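Side-chain contacts in protein virC2 (Agrobacterium tumefaciens, PDB 2RH3), which probably binds DNA through its C-terminal ribbon-helix-helix domain and enhances T-DNA transfer and virulence in crown gall disease: residues Glu83-Arg86 / Asn87-Pro91; Arg75-Val79 / Ser80-Ala84; Tyr18-Leu21 / Ile22-Tyr25; Cys111-Ala114 / Arg115-Ala118. All coordinates share one frame; numbering follows the deposited sequence.

Contact 1 of 4, residues Glu83-Arg86 / Asn87-Pro91; sequences EAAR and NHFDP
A85 and F89 form the tight side of the last turn of helix 79-89. The oxygen A85 O takes two backbone donors: F89 N at 2.8 Å, almost straight at 174°, and H88 N from above the carbonyl plane at 3.1 Å. F89 CD2 packs on A85 O at 3.3 Å, while the methyl of A85 stands further off; so small a residue probably leaves room for F100 of helix 97-118, which touches both side chains. F89 has its CG beside the backbone N (chi1 -68°), which folds the ring back along the helix, and H88 CD2 sits over the centre of one F89 ring face, 3.7 Å above the plane. The helix belongs to the ribbon-helix-helix fold and ends here: D90 is the first residue to leave helical angles, although D90 N still bonds to R86 O at 2.8 Å.

The other side is looser and wetter. R86 and D90 run side by side, with their guanidinium and carboxylate planes 64° apart, and the salt bridge from R86 NE to D90 OD2 is long at 4.0 Å. A water fills in, donating to D90 OD2 at 2.6 Å and accepting from R86 NH2 at 2.7 Å. The second carboxylate oxygen, D90 OD1, is taken by E95 N, while R86 also makes a cation-pi contact with F100. On the exposed flank E83 and N87 meet slackly.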
loop_
_atom_site.group_PDB
_atom_site.type_symbol
_atom_site.label_atom_id
_atom_site.label_comp_id
_atom_site.label_asym_id
_atom_site.label_seq_id
_atom_site.Cartn_x
_atom_site.Cartn_y
_atom_site.Cartn_z
ATOM N N GLU A 83 3.791 -13.880 8.458
ATOM C CA GLU A 83 5.129 -14.304 8.848
ATOM C C GLU A 83 6.139 -13.980 7.746
ATOM O O GLU A 83 7.191 -13.403 8.021
ATOM C CB GLU A 83 5.169 -15.796 9.211
ATOM C CG GLU A 83 6.568 -16.298 9.573
ATOM C CD GLU A 83 6.568 -17.415 10.605
ATOM O OE1 GLU A 83 5.603 -18.212 10.648
ATOM O OE2 GLU A 83 7.549 -17.498 11.375
ATOM N N ALA A 84 5.805 -14.337 6.504
ATOM C CA ALA A 84 6.656 -14.031 5.358
ATOM C C ALA A 84 6.882 -12.517 5.203
ATOM O O ALA A 84 8.014 -12.075 5.002
ATOM C CB ALA A 84 6.071 -14.638 4.082
ATOM N N ALA A 85 5.803 -11.740 5.316
ATOM C CA ALA A 85 5.876 -10.270 5.289
ATOM C C ALA A 85 6.784 -9.705 6.389
ATOM O O ALA A 85 7.671 -8.903 6.110
ATOM C CB ALA A 85 4.474 -9.663 5.403
ATOM N N ARG A 86 6.550 -10.127 7.632
ATOM C CA ARG A 86 7.349 -9.681 8.781
ATOM C C ARG A 86 8.832 -10.015 8.658
ATOM O O ARG A 86 9.687 -9.209 9.018
ATOM C CB ARG A 86 6.791 -10.239 10.094
ATOM C CG ARG A 86 5.749 -9.332 10.723
ATOM C CD ARG A 86 5.597 -9.587 12.204
ATOM N NE ARG A 86 5.306 -8.344 12.928
ATOM C CZ ARG A 86 4.092 -7.828 13.105
ATOM N NH1 ARG A 86 3.017 -8.433 12.613
ATOM N NH2 ARG A 86 3.954 -6.695 13.782
ATOM N N ASN A 87 9.139 -11.203 8.144
ATOM C CA ASN A 87 10.530 -11.605 7.937
ATOM C C ASN A 87 11.285 -10.608 7.060
ATOM O O ASN A 87 12.486 -10.401 7.230
ATOM C CB ASN A 87 10.601 -12.990 7.290
ATOM C CG ASN A 87 10.260 -14.118 8.246
ATOM O OD1 ASN A 87 9.977 -15.238 7.806
ATOM N ND2 ASN A 87 10.314 -13.851 9.546
ATOM N N HIS A 88 10.560 -9.993 6.128
ATOM C CA HIS A 88 11.141 -9.082 5.158
ATOM C C HIS A 88 11.090 -7.620 5.578
ATOM O O HIS A 88 12.097 -6.918 5.500
ATOM C CB HIS A 88 10.447 -9.257 3.805
ATOM C CG HIS A 88 10.918 -8.301 2.759
ATOM N ND1 HIS A 88 12.171 -8.378 2.193
ATOM C CD2 HIS A 88 10.298 -7.255 2.164
ATOM C CE1 HIS A 88 12.305 -7.417 1.296
ATOM N NE2 HIS A 88 11.183 -6.719 1.262
ATOM N N PHE A 89 9.920 -7.172 6.021
ATOM C CA PHE A 89 9.707 -5.775 6.400
ATOM C C PHE A 89 10.158 -5.461 7.821
ATOM O O PHE A 89 10.351 -4.297 8.156
ATOM C CB PHE A 89 8.245 -5.376 6.215
ATOM C CG PHE A 89 7.811 -5.333 4.767
ATOM C CD1 PHE A 89 8.333 -4.376 3.898
ATOM C CD2 PHE A 89 6.902 -6.258 4.278
ATOM C CE1 PHE A 89 7.936 -4.346 2.554
ATOM C CE2 PHE A 89 6.501 -6.237 2.945
ATOM C CZ PHE A 89 7.023 -5.291 2.084
ATOM N N ASP A 90 10.334 -6.510 8.623
ATOM C CA ASP A 90 10.723 -6.401 10.040
ATOM C C ASP A 90 11.800 -7.450 10.351
ATOM O O ASP A 90 11.630 -8.279 11.254
ATOM C CB ASP A 90 9.478 -6.594 10.918
ATOM C CG ASP A 90 9.731 -6.298 12.389
ATOM O OD1 ASP A 90 10.727 -5.612 12.714
ATOM O OD2 ASP A 90 8.922 -6.751 13.229
ATOM N N PRO A 91 12.926 -7.417 9.604
ATOM C CA PRO A 91 13.898 -8.507 9.630
ATOM C C PRO A 91 14.550 -8.757 11.002
ATOM O O PRO A 91 15.076 -9.850 11.250
ATOM C CB PRO A 91 14.958 -8.050 8.619
ATOM C CG PRO A 91 14.806 -6.590 8.529
ATOM C CD PRO A 91 13.349 -6.335 8.693
HETATM O O HOH W 1 6.472 -5.853 13.572
#

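Contact 2 of 4, residues Arg75-Val79 / Ser80-Ala84; sequences RMFPV and SLIEA
Two apolar pairs and a set of backbone bonds join F77 and P78 to the first turn of helix 79-89. In the larger apolar pair, F77 and I82 cross at about a right angle. I82 CG1 lies 3.4 Å from F77 CB, and the terminal I82 CD1 lies 3.6 Å from F77 CG, approaching the ring obliquely. I82 places CG1 beside its backbone N (chi1 -73°) and bends again at chi2 (-45°), a shape that brings the delta methyl back to the base of the phenylalanine. A branched chain suits this buried corner because it fills space close to the backbone as well as at its end. The second pair is lighter: P78 CG meets L81 CD1 at 3.8 Å, the ring and the leucine set at a slant to each other.

The polar interactions are all backbone. P78 sits at the N-cap, and its carbonyl oxygen P78 O receives I82 N in the carbonyl plane at 3.2 Å, with a weak second bond from L81 N; V79 O receives E83 N at 2.9 Å. The proline ring meanwhile supplies a compact apolar surface for L81.

F77 and I82 both point into the core, resting on V3 of strand 2-7 and L104 of helix 97-118. P78 and L81 lean on helix 27-47, at E43 and A47 respectively, and F77 touches E43 as well. Through the short F77-P78 link, strand 71-76, half of the two-stranded antiparallel ribbon, thus passes into the helix that follows it in the ribbon-helix-helix fold.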
loop_
_atom_site.group_PDB
_atom_site.type_symbol
_atom_site.label_atom_id
_atom_site.label_comp_id
_atom_site.label_asym_id
_atom_site.label_seq_id
_atom_site.Cartn_x
_atom_site.Cartn_y
_atom_site.Cartn_z
ATOM N N ARG A 75 -7.249 -5.477 7.750
ATOM C CA ARG A 75 -7.564 -6.580 6.839
ATOM C C ARG A 75 -7.039 -7.888 7.419
ATOM O O ARG A 75 -6.000 -7.908 8.086
ATOM C CB ARG A 75 -6.956 -6.337 5.450
ATOM C CG ARG A 75 -7.531 -7.217 4.338
ATOM C CD ARG A 75 -6.933 -6.856 2.991
ATOM N NE ARG A 75 -7.388 -7.732 1.908
ATOM C CZ ARG A 75 -6.800 -8.877 1.569
ATOM N NH1 ARG A 75 -7.285 -9.598 0.568
ATOM N NH2 ARG A 75 -5.735 -9.312 2.232
ATOM N N MET A 76 -7.769 -8.974 7.165
ATOM C CA MET A 76 -7.371 -10.309 7.607
ATOM C C MET A 76 -6.384 -10.924 6.630
ATOM O O MET A 76 -6.616 -10.926 5.416
ATOM C CB MET A 76 -8.591 -11.233 7.734
ATOM C CG MET A 76 -9.725 -10.692 8.592
ATOM S SD MET A 76 -9.271 -10.531 10.325
ATOM C CE MET A 76 -10.861 -10.118 11.051
ATOM N N PHE A 77 -5.281 -11.438 7.166
ATOM C CA PHE A 77 -4.289 -12.162 6.378
ATOM C C PHE A 77 -4.045 -13.528 7.008
ATOM O O PHE A 77 -4.041 -13.648 8.236
ATOM C CB PHE A 77 -2.956 -11.413 6.345
ATOM C CG PHE A 77 -2.995 -10.102 5.614
ATOM C CD1 PHE A 77 -2.728 -10.042 4.248
ATOM C CD2 PHE A 77 -3.257 -8.920 6.297
ATOM C CE1 PHE A 77 -2.744 -8.823 3.571
ATOM C CE2 PHE A 77 -3.277 -7.696 5.628
ATOM C CZ PHE A 77 -3.023 -7.651 4.265
ATOM N N PRO A 78 -3.826 -14.563 6.177
ATOM C CA PRO A 78 -3.327 -15.825 6.739
ATOM C C PRO A 78 -2.003 -15.591 7.476
ATOM O O PRO A 78 -1.165 -14.813 7.005
ATOM C CB PRO A 78 -3.108 -16.707 5.505
ATOM C CG PRO A 78 -3.981 -16.114 4.441
ATOM C CD PRO A 78 -4.036 -14.641 4.719
ATOM N N VAL A 79 -1.835 -16.252 8.622
ATOM C CA VAL A 79 -0.666 -16.077 9.499
ATOM C C VAL A 79 0.656 -16.442 8.816
ATOM O O VAL A 79 1.694 -15.824 9.081
ATOM C CB VAL A 79 -0.826 -16.883 10.827
ATOM C CG1 VAL A 79 0.496 -17.002 11.578
ATOM C CG2 VAL A 79 -1.879 -16.238 11.718
ATOM N N SER A 80 0.603 -17.448 7.947
ATOM C CA SER A 80 1.747 -17.875 7.144
ATOM C C SER A 80 2.314 -16.734 6.286
ATOM O O SER A 80 3.533 -16.538 6.221
ATOM C CB SER A 80 1.345 -19.066 6.269
ATOM O OG SER A 80 2.029 -19.060 5.026
ATOM N N LEU A 81 1.418 -15.985 5.647
ATOM C CA LEU A 81 1.789 -14.881 4.758
ATOM C C LEU A 81 2.325 -13.673 5.526
ATOM O O LEU A 81 3.264 -13.006 5.074
ATOM C CB LEU A 81 0.598 -14.467 3.878
ATOM C CG LEU A 81 -0.113 -15.559 3.060
ATOM C CD1 LEU A 81 -1.156 -14.947 2.138
ATOM C CD2 LEU A 81 0.862 -16.416 2.260
ATOM N N ILE A 82 1.722 -13.392 6.682
ATOM C CA ILE A 82 2.181 -12.301 7.544
ATOM C C ILE A 82 3.549 -12.608 8.143
ATOM O O ILE A 82 4.380 -11.710 8.287
ATOM C CB ILE A 82 1.132 -11.917 8.629
ATOM C CG1 ILE A 82 -0.036 -11.181 7.980
ATOM C CG2 ILE A 82 1.741 -11.044 9.740
ATOM C CD1 ILE A 82 0.374 -10.082 6.955
ATOM N N GLU A 83 3.791 -13.880 8.458
ATOM C CA GLU A 83 5.129 -14.304 8.848
ATOM C C GLU A 83 6.139 -13.980 7.746
ATOM O O GLU A 83 7.191 -13.403 8.021
ATOM C CB GLU A 83 5.169 -15.796 9.211
ATOM C CG GLU A 83 6.568 -16.298 9.573
ATOM C CD GLU A 83 6.568 -17.415 10.605
ATOM O OE1 GLU A 83 5.603 -18.212 10.648
ATOM O OE2 GLU A 83 7.549 -17.498 11.375
ATOM N N ALA A 84 5.805 -14.337 6.504
ATOM C CA ALA A 84 6.656 -14.031 5.358
ATOM C C ALA A 84 6.882 -12.517 5.203
ATOM O O ALA A 84 8.014 -12.075 5.002
ATOM C CB ALA A 84 6.071 -14.638 4.082
#

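Contact 3 of 4, residues Tyr18-Leu21 / Ile22-Tyr25; sequences YDNL and ILQY
I22 and L21, adjacent on the way out of helix 16-21, bury the most surface here, and each turns to a different tyrosine. I22 lays its CG2 methyl over one face of the Y18 ring, 3.8 Å from the centroid and 25° off the ring normal, a CH-pi contact. The methyl is displaced toward the hydroxyl end, so its nearest ring atom is Y18 CZ at 3.5 Å. I22 adopts the unusual first torsion that sets CG1 between backbone N and carbonyl carbon (chi1 63°); this leaves CG2 beside the backbone N, facing the tyrosine, while CG1 packs against D19 O at 3.4 Å. A beta-branched residue serves both directions at once.

L21 sends CD2 to the other aromatic side chain, touching Y25 CE2 at 3.7 Å as the two side chains cross obliquely. Its carbonyl is the polar centre of the turn. L21 O accepts Y25 N in the carbonyl plane at 2.8 Å and Q24 N from above that plane at 2.9 Å, and L23 N bonds to N20 O at 3.1 Å.

Next door, Y18 packs on P9, P10 and P27, while L21, I22 and Y25 reach S30 of helix 27-47. Bonds from residue i+3 to i, at L23 and Q24, beside those from i+4 to i, at I22 and Y25, are characteristic of a helical turn at the exit from a helix, here on the connection between helices 16-21 and 27-47.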
loop_
_atom_site.group_PDB
_atom_site.type_symbol
_atom_site.label_atom_id
_atom_site.label_comp_id
_atom_site.label_asym_id
_atom_site.label_seq_id
_atom_site.Cartn_x
_atom_site.Cartn_y
_atom_site.Cartn_z
ATOM N N TYR A 18 -5.933 6.675 -9.127
ATOM C CA TYR A 18 -6.204 7.468 -7.934
ATOM C C TYR A 18 -6.686 8.869 -8.334
ATOM O O TYR A 18 -7.696 9.372 -7.802
ATOM C CB TYR A 18 -4.938 7.576 -7.063
ATOM C CG TYR A 18 -5.158 8.471 -5.874
ATOM C CD1 TYR A 18 -5.871 8.010 -4.761
ATOM C CD2 TYR A 18 -4.679 9.789 -5.868
ATOM C CE1 TYR A 18 -6.104 8.841 -3.672
ATOM C CE2 TYR A 18 -4.898 10.616 -4.773
ATOM C CZ TYR A 18 -5.617 10.136 -3.691
ATOM O OH TYR A 18 -5.878 10.965 -2.623
ATOM N N ASP A 19 -5.973 9.486 -9.272
ATOM C CA ASP A 19 -6.340 10.833 -9.720
ATOM C C ASP A 19 -7.771 10.900 -10.267
ATOM O O ASP A 19 -8.450 11.903 -10.091
ATOM C CB ASP A 19 -5.355 11.337 -10.783
ATOM C CG ASP A 19 -3.940 11.580 -10.239
ATOM O OD1 ASP A 19 -3.693 11.513 -9.012
ATOM O OD2 ASP A 19 -3.054 11.851 -11.080
ATOM N N ASN A 20 -8.233 9.852 -10.945
ATOM C CA ASN A 20 -9.604 9.812 -11.416
ATOM C C ASN A 20 -10.607 9.545 -10.285
ATOM O O ASN A 20 -11.723 10.099 -10.287
ATOM C CB ASN A 20 -9.742 8.749 -12.506
ATOM C CG ASN A 20 -11.104 8.759 -13.146
ATOM O OD1 ASN A 20 -11.548 9.777 -13.699
ATOM N ND2 ASN A 20 -11.797 7.631 -13.056
ATOM N N LEU A 21 -10.240 8.674 -9.341
ATOM C CA LEU A 21 -11.147 8.390 -8.232
ATOM C C LEU A 21 -11.458 9.642 -7.441
ATOM O O LEU A 21 -12.609 9.860 -7.052
ATOM C CB LEU A 21 -10.601 7.270 -7.324
ATOM C CG LEU A 21 -10.708 5.866 -7.936
ATOM C CD1 LEU A 21 -10.006 4.827 -7.104
ATOM C CD2 LEU A 21 -12.151 5.423 -8.167
ATOM N N ILE A 22 -10.436 10.483 -7.221
ATOM C CA ILE A 22 -10.662 11.659 -6.376
ATOM C C ILE A 22 -11.515 12.738 -7.055
ATOM O O ILE A 22 -11.860 13.728 -6.423
ATOM C CB ILE A 22 -9.385 12.231 -5.769
ATOM C CG1 ILE A 22 -8.416 12.743 -6.842
ATOM C CG2 ILE A 22 -8.736 11.173 -4.862
ATOM C CD1 ILE A 22 -7.236 13.543 -6.219
ATOM N N LEU A 23 -11.831 12.550 -8.341
ATOM C CA LEU A 23 -12.853 13.396 -8.961
ATOM C C LEU A 23 -14.228 13.156 -8.382
ATOM O O LEU A 23 -15.064 14.070 -8.398
ATOM C CB LEU A 23 -12.904 13.187 -10.479
ATOM C CG LEU A 23 -11.618 13.574 -11.175
ATOM C CD1 LEU A 23 -11.755 13.374 -12.702
ATOM C CD2 LEU A 23 -11.160 15.028 -10.899
ATOM N N GLN A 24 -14.464 11.952 -7.863
ATOM C CA GLN A 24 -15.782 11.600 -7.340
ATOM C C GLN A 24 -15.842 11.112 -5.894
ATOM O O GLN A 24 -16.916 11.147 -5.280
ATOM C CB GLN A 24 -16.487 10.608 -8.259
ATOM C CG GLN A 24 -15.695 9.366 -8.631
ATOM C CD GLN A 24 -16.336 8.619 -9.782
ATOM O OE1 GLN A 24 -16.938 9.228 -10.670
ATOM N NE2 GLN A 24 -16.215 7.290 -9.778
ATOM N N TYR A 25 -14.719 10.639 -5.361
ATOM C CA TYR A 25 -14.694 10.164 -3.969
ATOM C C TYR A 25 -13.632 10.930 -3.162
ATOM O O TYR A 25 -12.708 11.516 -3.734
ATOM C CB TYR A 25 -14.337 8.679 -3.885
ATOM C CG TYR A 25 -15.167 7.703 -4.719
ATOM C CD1 TYR A 25 -16.375 7.186 -4.238
ATOM C CD2 TYR A 25 -14.713 7.259 -5.953
ATOM C CE1 TYR A 25 -17.127 6.261 -4.997
ATOM C CE2 TYR A 25 -15.454 6.338 -6.720
ATOM C CZ TYR A 25 -16.654 5.847 -6.234
ATOM O OH TYR A 25 -17.387 4.936 -6.982
#

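Contact 4 of 4, residues Cys111-Ala114 / Arg115-Ala118; sequences CFFA and REKA
F112 and F113 both turn a ring edge to the carboxylate of E116, near the C-terminal end of helix 97-118, the last helix of this ribbon-helix-helix domain. OE1 of E116 lies near the plane of each ring, 3.5 Å from F112 CE2 and 3.5 Å from F113 CD1. The weakly positive C-H rim of an aromatic ring suits such a neighbour, whereas its face would not.

The two rings come to that oxygen differently. F112 and E116 meet neither parallel nor at right angles, with ring and carboxylate planes 62° apart. F113 and E116 run side by side, pointing the same way, their planes 57° apart. The phenylalanines diverge at the first torsion: F112 has CG opposite the backbone N (chi1 -178°), F113 beside it, which sends one ring toward I34 and A38 of helix 27-47 and the other toward P10 and Y58. E116 extends beyond CG between them. A buried carboxylate needs polar partners, and both oxygens have them: OE1 bonds to S15 OG and OE2 to I17 N, tying this helix to the start of helix 16-21.

R115 occupies the exposed flank, where a long charged chain can reach solvent. Regular i to i+4 bonds hold the backbone, among them E116 N to F112 O at 3.0 Å and, in the last turn, A118 N to A114 O at 2.9 Å.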
loop_
_atom_site.group_PDB
_atom_site.type_symbol
_atom_site.label_atom_id
_atom_site.label_comp_id
_atom_site.label_asym_id
_atom_site.label_seq_id
_atom_site.Cartn_x
_atom_site.Cartn_y
_atom_site.Cartn_z
ATOM N N CYS A 111 3.453 -1.311 -5.465
ATOM C CA CYS A 111 3.340 -2.385 -6.450
ATOM C C CYS A 111 2.184 -2.157 -7.444
ATOM O O CYS A 111 2.342 -2.349 -8.651
ATOM C CB CYS A 111 3.168 -3.723 -5.719
ATOM S SG CYS A 111 3.266 -5.172 -6.764
ATOM N N PHE A 112 1.035 -1.739 -6.919
ATOM C CA PHE A 112 -0.153 -1.442 -7.718
ATOM C C PHE A 112 0.158 -0.278 -8.672
ATOM O O PHE A 112 -0.141 -0.337 -9.872
ATOM C CB PHE A 112 -1.315 -1.063 -6.775
ATOM C CG PHE A 112 -2.600 -0.792 -7.490
ATOM C CD1 PHE A 112 -3.565 -1.792 -7.613
ATOM C CD2 PHE A 112 -2.855 0.462 -8.036
ATOM C CE1 PHE A 112 -4.770 -1.542 -8.295
ATOM C CE2 PHE A 112 -4.041 0.713 -8.720
ATOM C CZ PHE A 112 -5.001 -0.284 -8.837
ATOM N N PHE A 113 0.771 0.781 -8.135
ATOM C CA PHE A 113 1.098 1.957 -8.932
ATOM C C PHE A 113 2.153 1.655 -10.010
ATOM O O PHE A 113 2.049 2.162 -11.117
ATOM C CB PHE A 113 1.555 3.129 -8.070
ATOM C CG PHE A 113 0.548 3.584 -7.031
ATOM C CD1 PHE A 113 -0.844 3.566 -7.284
ATOM C CD2 PHE A 113 1.000 4.076 -5.807
ATOM C CE1 PHE A 113 -1.757 3.999 -6.305
ATOM C CE2 PHE A 113 0.099 4.524 -4.839
ATOM C CZ PHE A 113 -1.281 4.476 -5.088
ATOM N N ALA A 114 3.153 0.832 -9.680
ATOM C CA ALA A 114 4.177 0.457 -10.669
ATOM C C ALA A 114 3.566 -0.376 -11.797
ATOM O O ALA A 114 3.954 -0.247 -12.967
ATOM C CB ALA A 114 5.337 -0.293 -10.003
ATOM N N ARG A 115 2.591 -1.214 -11.438
ATOM C CA ARG A 115 1.904 -2.068 -12.413
ATOM C C ARG A 115 1.094 -1.184 -13.358
ATOM O O ARG A 115 1.102 -1.393 -14.570
ATOM C CB ARG A 115 1.006 -3.088 -11.706
ATOM C CG ARG A 115 0.458 -4.190 -12.645
ATOM C CD ARG A 115 -0.398 -5.225 -11.882
ATOM N NE ARG A 115 0.285 -5.832 -10.731
ATOM C CZ ARG A 115 1.150 -6.851 -10.794
ATOM N NH1 ARG A 115 1.472 -7.409 -11.959
ATOM N NH2 ARG A 115 1.699 -7.315 -9.680
ATOM N N GLU A 116 0.420 -0.184 -12.793
ATOM C CA GLU A 116 -0.290 0.821 -13.595
ATOM C C GLU A 116 0.632 1.457 -14.632
ATOM O O GLU A 116 0.318 1.502 -15.812
ATOM C CB GLU A 116 -0.801 1.943 -12.706
ATOM C CG GLU A 116 -2.192 1.816 -12.206
ATOM C CD GLU A 116 -2.667 3.135 -11.599
ATOM O OE1 GLU A 116 -2.399 3.353 -10.406
ATOM O OE2 GLU A 116 -3.301 3.942 -12.323
ATOM N N LYS A 117 1.772 1.956 -14.170
ATOM C CA LYS A 117 2.737 2.642 -15.025
ATOM C C LYS A 117 3.234 1.718 -16.141
ATOM O O LYS A 117 3.261 2.107 -17.308
ATOM C CB LYS A 117 3.898 3.157 -14.176
ATOM C CG LYS A 117 4.802 4.156 -14.874
ATOM C CD LYS A 117 5.880 4.660 -13.926
ATOM C CE LYS A 117 6.772 5.722 -14.566
ATOM N NZ LYS A 117 7.860 5.146 -15.404
ATOM N N ALA A 118 3.593 0.488 -15.769
ATOM C CA ALA A 118 4.129 -0.515 -16.697
ATOM C C ALA A 118 3.118 -1.002 -17.738
ATOM O O ALA A 118 3.505 -1.508 -18.795
ATOM C CB ALA A 118 4.687 -1.695 -15.913
#

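How the contacts relate
From the N terminus, contact 3 comes first, leading from helix 16-21 toward helix 27-47. Contact 2 begins on the end of strand 71-76 and leads into helix 79-89; contact 1 continues straight from it, sharing E83 and A84, and finishes that helix. Contact 4 lies in the last turns of helix 97-118. All four are local, so none closes a long loop and none nests or crosses; they run in series, contacts 1 and 2 overlapping. Contact 3 lies opposite contacts 1 and 2 across the chain's centre, whereas its nearest atoms come within about 5 Å of contact 4. Helix 97-118 carries contact 4 and, through F100 and L104, also touches contacts 1 and 2.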